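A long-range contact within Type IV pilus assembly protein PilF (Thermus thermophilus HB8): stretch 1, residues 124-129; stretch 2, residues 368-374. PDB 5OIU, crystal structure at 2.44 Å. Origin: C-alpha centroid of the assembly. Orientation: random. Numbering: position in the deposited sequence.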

# COMPACT_ATOMS: atom_id res chain seq x y z
N LEU C 124 -39.42 9.21 -5.95
CA LEU C 124 -38.16 9.52 -5.30
C LEU C 124 -37.30 10.48 -6.09
O LEU C 124 -36.20 10.81 -5.63
N GLY C 125 -37.76 10.91 -7.27
CA GLY C 125 -37.04 11.86 -8.09
C GLY C 125 -36.04 11.29 -9.08
O GLY C 125 -35.22 12.05 -9.61
N PHE C 126 -36.08 9.98 -9.37
CA PHE C 126 -35.06 9.37 -10.23
C PHE C 126 -35.24 9.79 -11.68
O PHE C 126 -36.36 9.91 -12.17
N ALA C 127 -34.12 9.99 -12.37
CA ALA C 127 -34.18 10.23 -13.81
C ALA C 127 -34.73 8.97 -14.48
O ALA C 127 -34.53 7.87 -13.98
N PRO C 128 -35.45 9.11 -15.60
CA PRO C 128 -36.17 7.95 -16.15
C PRO C 128 -35.30 6.73 -16.36
O PRO C 128 -35.66 5.64 -15.88
N GLY C 129 -34.15 6.87 -17.02
CA GLY C 129 -33.34 5.70 -17.31
C GLY C 129 -32.72 5.10 -16.07
O GLY C 129 -32.71 3.87 -15.89
N GLU C 368 -24.01 15.24 -13.43
CA GLU C 368 -24.77 14.97 -14.65
C GLU C 368 -26.26 14.86 -14.34
O GLU C 368 -27.09 15.51 -15.00
N ASP C 369 -26.62 14.07 -13.34
CA ASP C 369 -28.02 13.97 -12.92
C ASP C 369 -28.54 15.33 -12.49
O ASP C 369 -29.64 15.75 -12.87
N GLY C 370 -27.76 16.05 -11.68
CA GLY C 370 -28.19 17.36 -11.23
C GLY C 370 -28.41 18.30 -12.39
O GLY C 370 -29.39 19.04 -12.42
N LEU C 371 -27.52 18.26 -13.37
CA LEU C 371 -27.65 19.17 -14.51
C LEU C 371 -28.93 18.87 -15.28
O LEU C 371 -29.72 19.77 -15.59
N TYR C 372 -29.15 17.59 -15.57
CA TYR C 372 -30.36 17.14 -16.25
C TYR C 372 -31.62 17.71 -15.60
O TYR C 372 -32.45 18.33 -16.26
N LYS C 373 -31.74 17.56 -14.27
CA LYS C 373 -32.93 18.07 -13.59
C LYS C 373 -32.94 19.60 -13.53
O LYS C 373 -34.01 20.22 -13.53
N ALA C 374 -31.76 20.22 -13.49
CA ALA C 374 -31.69 21.67 -13.63
C ALA C 374 -32.16 22.10 -15.01
O ALA C 374 -32.81 23.15 -15.14

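Stretch 2 is a continuous helical segment, and it meets a turn and loop in stretch 1, extended at Phe126 and Ala127, through three side chains spaced as a helix dictates: Asp369, Tyr372 and Lys373. Positions i, i+3 and i+4 share one side of a helix, so a single short segment can offer an acid, an aromatic ring and an amine to the same loop. The contact is small, burying 199 Å² over both sides.

Glu368 opens the stretch without reaching the loop; its chi1 is m, and its carboxylate oxygens are hydrogen-bonded elsewhere in the structure. Asp369 is the first residue to engage. Its CA-to-CB bond points sideways, but the t rotamer brings the carboxylate nearer, with OD1 3.5 Å from Ala127 CB. The polar link runs through water 1, which donates to Asp369 OD1 at 2.6 Å and accepts from the backbone Ala127 N at 2.8 Å. The water thus lets a buried loop amide be satisfied by an acid too far away to reach it directly.

Gly370 and Leu371 take no part in the contact. Leu371, with chi1 t and chi2 p, is out of reach of the loop.

Tyr372 points toward stretch 1 with chi1 t and chi2 at 79°. Its ring lies obliquely to two small apolar groups: CE2 is 3.8 Å from Ala127 CB, and CZ is 3.9 Å from Pro128 CD. Tyr372 OH reaches to 3.2 Å from Pro128 CD. Ala127 directs its methyl toward the helix and, at 45 Å², is the residue of the loop most covered by it; Pro128, its CA-to-CB bond sideways, contributes CD.

Lys373 also points toward the loop, in an m rotamer followed by three t angles, a nearly extended chain that carries NZ out to the backbone. There NZ donates a weak hydrogen bond to Gly125 O at 2.9 Å, while on its own helix it forms a salt bridge with Asp369, NZ to OD2 at 2.6 Å. The i to i+4 pairing anchors the amine as it contacts a carbonyl rather than a side chain. Gly125 itself has phi/psi of 89/15, where a CB would be jammed against the preceding carbonyl O, so the turn calls for glycine on backbone grounds alone. Ala374 closes the stretch out of reach.

The rule to read here is economy: the helix supplies an acid, an aromatic ring and an amine, and the loop answers with a carbonyl, an amide and two compact apolar groups.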

# COMPACT_ATOMS: atom_id res chain seq x y z
CB LEU C 124 -37.34 8.24 -5.06
CG LEU C 124 -37.69 7.45 -3.81
CD1 LEU C 124 -36.89 6.15 -3.82
CD2 LEU C 124 -37.39 8.27 -2.60
CB PHE C 126 -35.13 7.85 -10.14
CG PHE C 126 -34.40 7.29 -8.98
CD1 PHE C 126 -33.03 7.10 -9.04
CD2 PHE C 126 -35.06 6.98 -7.82
CE1 PHE C 126 -32.34 6.59 -7.96
CE2 PHE C 126 -34.38 6.47 -6.73
CZ PHE C 126 -33.02 6.27 -6.80
CB ALA C 127 -32.82 10.57 -14.37
CB PRO C 128 -36.75 8.49 -17.46
CG PRO C 128 -36.98 9.90 -17.18
CD PRO C 128 -35.82 10.35 -16.32
CB GLU C 368 -24.25 13.70 -15.32
CG GLU C 368 -22.96 13.90 -16.14
CD GLU C 368 -22.17 12.61 -16.29
OE1 GLU C 368 -22.70 11.55 -15.93
OE2 GLU C 368 -21.01 12.65 -16.77
CB ASP C 369 -28.16 12.94 -11.79
CG ASP C 369 -29.63 12.54 -11.53
OD1 ASP C 369 -30.21 11.81 -12.38
OD2 ASP C 369 -30.18 12.94 -10.48
CB LEU C 371 -26.43 19.07 -15.43
CG LEU C 371 -26.60 19.91 -16.70
CD1 LEU C 371 -26.72 21.37 -16.34
CD2 LEU C 371 -25.48 19.70 -17.70
CB TYR C 372 -30.37 15.60 -16.28
CG TYR C 372 -31.72 14.99 -16.60
CD1 TYR C 372 -32.18 14.91 -17.92
CD2 TYR C 372 -32.54 14.48 -15.59
CE1 TYR C 372 -33.43 14.35 -18.22
CE2 TYR C 372 -33.78 13.91 -15.89
CZ TYR C 372 -34.22 13.85 -17.20
OH TYR C 372 -35.44 13.30 -17.50
CB LYS C 373 -33.02 17.48 -12.18
CG LYS C 373 -33.27 15.98 -12.16
CD LYS C 373 -32.96 15.39 -10.80
CE LYS C 373 -33.25 13.91 -10.76
NZ LYS C 373 -32.63 13.26 -9.56
CB ALA C 374 -30.26 22.15 -13.37
O HOH W 1 -31.67 10.17 -10.98